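Local coordinates for MdcD (Pseudomonas aeruginosa, PDB 5VIP), which probably acts as the beta subunit of a biotin-independent malonate decarboxylase, working as a carboxy-lyase of the carboxyltransferase family, at residues Ala132-Gln144 with Gly161-Val173. Sequence-based numbering, arbitrary orientation.
Sequences AIAEIQAAIVDLQ and GGMSIAAGLCSYV
Gln144, just past the end of helix 126-143, grips the turn between helix 162-169 and strand 172-176 with both ends of its amide. NE2 gives a nearly straight bond to Leu169 O (2.9 Å, 163° at the hydrogen), which lies close to the amide plane, while OE1 accepts from Ser171 N at 2.8 Å, the donor tilted from the carbonyl plane. Seven residues back, Gln137 lies as a knob among Gly162, Ile165, Ala166 and Leu169. Its chain runs extended beyond CG, bringing NE2 within 3.2 Å of Gly162 O for a weak, bent bond; Leu169 crosses it at about a right angle, CD1 3.6 Å from Gln137 CB. Ile140 works between the two glutamines, CD1 against Ala166 CB and Cys170 SG, CG2 against Leu169 CB. Toward the start of helix 162-169, Met163, present as selenomethionine and bent at chi2 (-58°) and chi3, turns its SE to Ile136 CD1 at 4.0 Å and to Ile133 CG1. The two helix axes run almost parallel, 3° apart and 9.6 Å at closest approach, as expected of successive beta-alpha units in a crotonase-like fold. Leu114 of strand 111-115 backs Ile140 and Cys170, and Val149 N also donates to Gln144 OE1. One glutamine amide thus serves backbone groups of two separate chain segments, tying the C-terminal ends of both helices together at the edge of an otherwise largely apolar interface.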
ATOM      1  N   ALA B 132      -6.423   0.083   6.641  1.00 15.33           N
ATOM      2  CA  ALA B 132      -6.855   1.373   6.101  1.00 16.16           C
ATOM      3  C   ALA B 132      -5.906   1.871   5.016  1.00 13.90           C
ATOM      4  O   ALA B 132      -6.332   2.486   4.046  1.00 13.28           O
ATOM      5  CB  ALA B 132      -6.965   2.401   7.210  1.00 20.19           C
ATOM      6  N   ILE B 133      -4.616   1.623   5.197  1.00 12.74           N
ATOM      7  CA  ILE B 133      -3.642   1.993   4.182  1.00 13.57           C
ATOM      8  C   ILE B 133      -3.913   1.207   2.895  1.00 12.52           C
ATOM      9  O   ILE B 133      -3.808   1.752   1.802  1.00 13.76           O
ATOM     10  CB  ILE B 133      -2.199   1.776   4.684  1.00 13.03           C
ATOM     11  CG1 ILE B 133      -1.862   2.837   5.746  1.00 16.07           C
ATOM     12  CG2 ILE B 133      -1.194   1.850   3.536  1.00 13.56           C
ATOM     13  CD1 ILE B 133      -0.473   2.702   6.364  1.00 19.76           C
ATOM     14  N   ALA B 134      -4.270  -0.068   3.020  1.00 12.71           N
ATOM     15  CA  ALA B 134      -4.596  -0.844   1.826  1.00 12.91           C
ATOM     16  C   ALA B 134      -5.835  -0.266   1.135  1.00 14.55           C
ATOM     17  O   ALA B 134      -5.919  -0.252  -0.097  1.00 15.82           O
ATOM     18  CB  ALA B 134      -4.809  -2.313   2.174  1.00 13.62           C
ATOM     19  N   GLU B 135      -6.777   0.241   1.922  1.00 12.83           N
ATOM     20  CA  GLU B 135      -7.980   0.860   1.364  1.00 14.30           C
ATOM     21  C   GLU B 135      -7.695   2.213   0.735  1.00 14.13           C
ATOM     22  O   GLU B 135      -8.305   2.568  -0.274  1.00 14.00           O
ATOM     23  CB  GLU B 135      -9.071   1.016   2.441  1.00 14.78           C
ATOM     24  CG  GLU B 135      -9.750  -0.301   2.786  1.00 19.63           C
ATOM     25  CD  GLU B 135     -10.533  -0.263   4.085  1.00 29.84           C
ATOM     26  OE1 GLU B 135     -10.724   0.839   4.655  1.00 25.89           O
ATOM     27  OE2 GLU B 135     -10.955  -1.354   4.538  1.00 33.57           O
ATOM     28  N   ILE B 136      -6.797   2.980   1.352  1.00 11.50           N
ATOM     29  CA  ILE B 136      -6.336   4.231   0.763  1.00 11.55           C
ATOM     30  C   ILE B 136      -5.654   3.980  -0.574  1.00 13.08           C
ATOM     31  O   ILE B 136      -5.897   4.685  -1.561  1.00 10.81           O
ATOM     32  CB  ILE B 136      -5.371   4.959   1.720  1.00 11.57           C
ATOM     33  CG1 ILE B 136      -6.156   5.415   2.951  1.00 12.67           C
ATOM     34  CG2 ILE B 136      -4.672   6.112   1.004  1.00 11.73           C
ATOM     35  CD1 ILE B 136      -5.316   5.696   4.181  1.00 14.74           C
ATOM     36  N   GLN B 137      -4.798   2.964  -0.612  1.00 12.31           N
ATOM     37  CA  GLN B 137      -4.078   2.639  -1.842  1.00 11.45           C
ATOM     38  C   GLN B 137      -5.048   2.221  -2.947  1.00 13.16           C
ATOM     39  O   GLN B 137      -4.958   2.713  -4.078  1.00 13.62           O
ATOM     40  CB  GLN B 137      -3.030   1.555  -1.577  1.00 11.86           C
ATOM     41  CG  GLN B 137      -1.859   2.111  -0.778  1.00 13.78           C
ATOM     42  CD  GLN B 137      -0.935   1.036  -0.259  1.00 14.37           C
ATOM     43  OE1 GLN B 137      -1.199  -0.150  -0.415  1.00 15.20           O
ATOM     44  NE2 GLN B 137       0.153   1.449   0.366  1.00 15.78           N
ATOM     45  N   ALA B 138      -6.010   1.370  -2.605  1.00 12.82           N
ATOM     46  CA  ALA B 138      -7.056   0.969  -3.547  1.00 13.94           C
ATOM     47  C   ALA B 138      -7.835   2.155  -4.096  1.00 11.41           C
ATOM     48  O   ALA B 138      -8.143   2.203  -5.289  1.00 12.98           O
ATOM     49  CB  ALA B 138      -8.036  -0.017  -2.879  1.00 13.09           C
ATOM     50  N   ALA B 139      -8.172   3.099  -3.220  1.00 11.92           N
ATOM     51  CA  ALA B 139      -8.978   4.244  -3.624  1.00 13.63           C
ATOM     52  C   ALA B 139      -8.189   5.183  -4.539  1.00 12.44           C
ATOM     53  O   ALA B 139      -8.757   5.830  -5.423  1.00 11.84           O
ATOM     54  CB  ALA B 139      -9.494   4.990  -2.393  1.00 11.69           C
ATOM     55  N   ILE B 140      -6.877   5.256  -4.338  1.00 11.40           N
ATOM     56  CA  ILE B 140      -6.056   6.107  -5.197  1.00 13.46           C
ATOM     57  C   ILE B 140      -6.028   5.555  -6.617  1.00 13.46           C
ATOM     58  O   ILE B 140      -6.175   6.300  -7.594  1.00 12.78           O
ATOM     59  CB  ILE B 140      -4.619   6.236  -4.654  1.00 11.47           C
ATOM     60  CG1 ILE B 140      -4.621   7.163  -3.432  1.00 13.43           C
ATOM     61  CG2 ILE B 140      -3.673   6.793  -5.740  1.00 13.04           C
ATOM     62  CD1 ILE B 140      -3.369   7.052  -2.617  1.00 11.17           C
ATOM     63  N   VAL B 141      -5.868   4.240  -6.731  1.00 11.80           N
ATOM     64  CA  VAL B 141      -5.821   3.604  -8.043  1.00 13.51           C
ATOM     65  C   VAL B 141      -7.180   3.767  -8.745  1.00 14.80           C
ATOM     66  O   VAL B 141      -7.237   4.110  -9.929  1.00 14.66           O
ATOM     67  CB  VAL B 141      -5.416   2.109  -7.921  1.00 13.11           C
ATOM     68  CG1 VAL B 141      -5.423   1.409  -9.299  1.00 14.66           C
ATOM     69  CG2 VAL B 141      -4.028   1.997  -7.289  1.00 11.30           C
ATOM     70  N   ASP B 142      -8.267   3.557  -8.007  1.00 13.15           N
ATOM     71  CA  ASP B 142      -9.618   3.727  -8.568  1.00 14.53           C
ATOM     72  C   ASP B 142      -9.826   5.160  -9.056  1.00 15.78           C
ATOM     73  O   ASP B 142     -10.282   5.369 -10.172  1.00 16.73           O
ATOM     74  CB  ASP B 142     -10.683   3.356  -7.530  1.00 17.61           C
ATOM     75  CG  ASP B 142     -12.100   3.411  -8.081  1.00 23.65           C
ATOM     76  OD1 ASP B 142     -12.277   3.476  -9.320  1.00 24.36           O
ATOM     77  OD2 ASP B 142     -13.044   3.376  -7.259  1.00 23.00           O
ATOM     78  N   LEU B 143      -9.462   6.140  -8.230  1.00 13.11           N
ATOM     79  CA  LEU B 143      -9.692   7.538  -8.569  1.00 13.44           C
ATOM     80  C   LEU B 143      -8.868   7.963  -9.785  1.00 14.13           C
ATOM     81  O   LEU B 143      -9.314   8.785 -10.588  1.00 16.42           O
ATOM     82  CB  LEU B 143      -9.375   8.445  -7.369  1.00 13.46           C
ATOM     83  CG  LEU B 143      -9.476   9.970  -7.568  1.00 13.03           C
ATOM     84  CD1 LEU B 143     -10.852  10.390  -8.131  1.00 12.14           C
ATOM     85  CD2 LEU B 143      -9.208  10.697  -6.253  1.00 13.27           C
ATOM     86  N   GLN B 144      -7.682   7.380  -9.931  1.00 13.80           N
ATOM     87  CA  GLN B 144      -6.784   7.770 -11.008  1.00 15.29           C
ATOM     88  C   GLN B 144      -7.131   7.105 -12.348  1.00 16.98           C
ATOM     89  O   GLN B 144      -6.376   7.204 -13.312  1.00 16.09           O
ATOM     90  CB  GLN B 144      -5.339   7.506 -10.597  1.00 14.62           C
ATOM     91  CG  GLN B 144      -4.910   8.547  -9.545  1.00 13.18           C
ATOM     92  CD  GLN B 144      -3.461   8.468  -9.114  1.00 14.41           C
ATOM     93  OE1 GLN B 144      -2.926   9.438  -8.586  1.00 16.88           O
ATOM     94  NE2 GLN B 144      -2.818   7.322  -9.325  1.00 13.52           N
ATOM     95  N   GLY B 161       6.716   4.770   5.773  1.00 19.33           N
ATOM     96  CA  GLY B 161       5.839   3.652   6.067  1.00 19.08           C
ATOM     97  C   GLY B 161       4.926   3.331   4.901  1.00 19.40           C
ATOM     98  O   GLY B 161       5.228   3.665   3.741  1.00 19.28           O
ATOM     99  N   GLY B 162       3.809   2.681   5.211  1.00 19.49           N
ATOM    100  CA  GLY B 162       2.845   2.279   4.207  1.00 19.36           C
ATOM    101  C   GLY B 162       2.326   3.441   3.384  1.00 17.23           C
ATOM    102  O   GLY B 162       1.948   3.275   2.224  1.00 16.76           O
HETATM  103  N   MSE B 163       2.296   4.627   3.969  1.00 16.52           N
HETATM  104  CA  MSE B 163       1.808   5.785   3.210  1.00 17.03           C
HETATM  105  C   MSE B 163       2.824   6.273   2.170  1.00 16.24           C
HETATM  106  O   MSE B 163       2.469   7.036   1.273  1.00 16.62           O
HETATM  107  CB  MSE B 163       1.422   6.913   4.166  1.00 18.65           C
HETATM  108  CG  MSE B 163       0.076   6.670   4.882  1.00 25.60           C
HETATM  109 SE   MSE B 163      -1.435   6.419   3.625  1.00 27.46          SE
HETATM  110  CE  MSE B 163      -1.513   8.185   2.883  1.00 13.28           C
ATOM    111  N   SER B 164       4.076   5.819   2.252  1.00 14.51           N
ATOM    112  CA  SER B 164       5.039   6.173   1.202  1.00 15.85           C
ATOM    113  C   SER B 164       4.757   5.360  -0.051  1.00 16.01           C
ATOM    114  O   SER B 164       5.056   5.782  -1.176  1.00 12.99           O
ATOM    115  CB  SER B 164       6.477   5.949   1.666  1.00 16.03           C
ATOM    116  OG  SER B 164       6.773   4.549   1.748  1.00 22.48           O
ATOM    117  N   ILE B 165       4.192   4.175   0.144  1.00 13.25           N
ATOM    118  CA  ILE B 165       3.769   3.357  -0.981  1.00 14.18           C
ATOM    119  C   ILE B 165       2.561   4.035  -1.640  1.00 15.50           C
ATOM    120  O   ILE B 165       2.443   4.062  -2.867  1.00 14.80           O
ATOM    121  CB  ILE B 165       3.429   1.917  -0.528  1.00 13.90           C
ATOM    122  CG1 ILE B 165       4.681   1.248   0.059  1.00 16.49           C
ATOM    123  CG2 ILE B 165       2.845   1.103  -1.685  1.00 14.82           C
ATOM    124  CD1 ILE B 165       4.434  -0.175   0.636  1.00 16.79           C
ATOM    125  N   ALA B 166       1.677   4.600  -0.817  1.00 14.18           N
ATOM    126  CA  ALA B 166       0.550   5.390  -1.336  1.00 17.53           C
ATOM    127  C   ALA B 166       1.067   6.578  -2.146  1.00 12.51           C
ATOM    128  O   ALA B 166       0.554   6.875  -3.216  1.00 13.53           O
ATOM    129  CB  ALA B 166      -0.353   5.871  -0.200  1.00 15.20           C
ATOM    130  N   ALA B 167       2.091   7.249  -1.636  1.00 15.54           N
ATOM    131  CA  ALA B 167       2.696   8.364  -2.356  1.00 14.25           C
ATOM    132  C   ALA B 167       3.205   7.887  -3.722  1.00 15.53           C
ATOM    133  O   ALA B 167       3.016   8.557  -4.745  1.00 15.80           O
ATOM    134  CB  ALA B 167       3.834   8.979  -1.531  1.00 15.80           C
ATOM    135  N   GLY B 168       3.829   6.713  -3.733  1.00 13.92           N
ATOM    136  CA  GLY B 168       4.351   6.130  -4.961  1.00 12.82           C
ATOM    137  C   GLY B 168       3.264   5.803  -5.981  1.00 16.61           C
ATOM    138  O   GLY B 168       3.555   5.687  -7.168  1.00 14.15           O
ATOM    139  N   LEU B 169       2.016   5.644  -5.526  1.00 12.85           N
ATOM    140  CA  LEU B 169       0.895   5.428  -6.448  1.00 11.26           C
ATOM    141  C   LEU B 169       0.374   6.719  -7.051  1.00 13.48           C
ATOM    142  O   LEU B 169      -0.228   6.699  -8.126  1.00 14.44           O
ATOM    143  CB  LEU B 169      -0.279   4.757  -5.750  1.00 14.21           C
ATOM    144  CG  LEU B 169      -0.039   3.391  -5.136  1.00 12.37           C
ATOM    145  CD1 LEU B 169      -1.212   3.105  -4.212  1.00 14.48           C
ATOM    146  CD2 LEU B 169       0.055   2.357  -6.234  1.00 11.13           C
ATOM    147  N   CYS B 170       0.550   7.831  -6.341  1.00 11.59           N
ATOM    148  CA  CYS B 170      -0.039   9.105  -6.773  1.00 11.71           C
ATOM    149  C   CYS B 170       0.551   9.580  -8.100  1.00 13.35           C
ATOM    150  O   CYS B 170       1.755   9.420  -8.333  1.00 12.30           O
ATOM    151  CB  CYS B 170       0.175  10.180  -5.700  1.00 13.41           C
ATOM    152  SG  CYS B 170      -0.840   9.893  -4.214  1.00 15.70           S
ATOM    153  N   SER B 171      -0.289  10.174  -8.950  1.00 11.71           N
ATOM    154  CA  SER B 171       0.149  10.699 -10.250  1.00 13.88           C
ATOM    155  C   SER B 171       1.324  11.655 -10.149  1.00 16.17           C
ATOM    156  O   SER B 171       2.260  11.599 -10.951  1.00 13.31           O
ATOM    157  CB  SER B 171      -1.007  11.432 -10.956  1.00 13.60           C
ATOM    158  OG  SER B 171      -2.035  10.522 -11.332  1.00 15.48           O
ATOM    159  N   TYR B 172       1.263  12.557  -9.176  1.00 11.86           N
ATOM    160  CA  TYR B 172       2.328  13.542  -9.010  1.00 14.39           C
ATOM    161  C   TYR B 172       2.731  13.655  -7.557  1.00 14.15           C
ATOM    162  O   TYR B 172       1.869  13.713  -6.685  1.00 14.46           O
ATOM    163  CB  TYR B 172       1.893  14.919  -9.536  1.00 11.58           C
ATOM    164  CG  TYR B 172       1.450  14.861 -10.974  1.00 14.16           C
ATOM    165  CD1 TYR B 172       2.372  14.627 -11.991  1.00 12.88           C
ATOM    166  CD2 TYR B 172       0.107  14.982 -11.310  1.00 14.46           C
ATOM    167  CE1 TYR B 172       1.962  14.546 -13.324  1.00 14.63           C
ATOM    168  CE2 TYR B 172      -0.316  14.910 -12.635  1.00 13.11           C
ATOM    169  CZ  TYR B 172       0.619  14.692 -13.635  1.00 16.55           C
ATOM    170  OH  TYR B 172       0.187  14.619 -14.944  1.00 13.51           O
ATOM    171  N   VAL B 173       4.041  13.700  -7.312  1.00 13.89           N
ATOM    172  CA  VAL B 173       4.579  13.861  -5.965  1.00 13.79           C
ATOM    173  C   VAL B 173       5.419  15.129  -5.887  1.00 15.54           C
ATOM    174  O   VAL B 173       6.413  15.275  -6.617  1.00 15.37           O
ATOM    175  CB  VAL B 173       5.456  12.654  -5.540  1.00 16.05           C
ATOM    176  CG1 VAL B 173       6.065  12.914  -4.168  1.00 17.18           C
ATOM    177  CG2 VAL B 173       4.635  11.369  -5.537  1.00 16.87           C
TER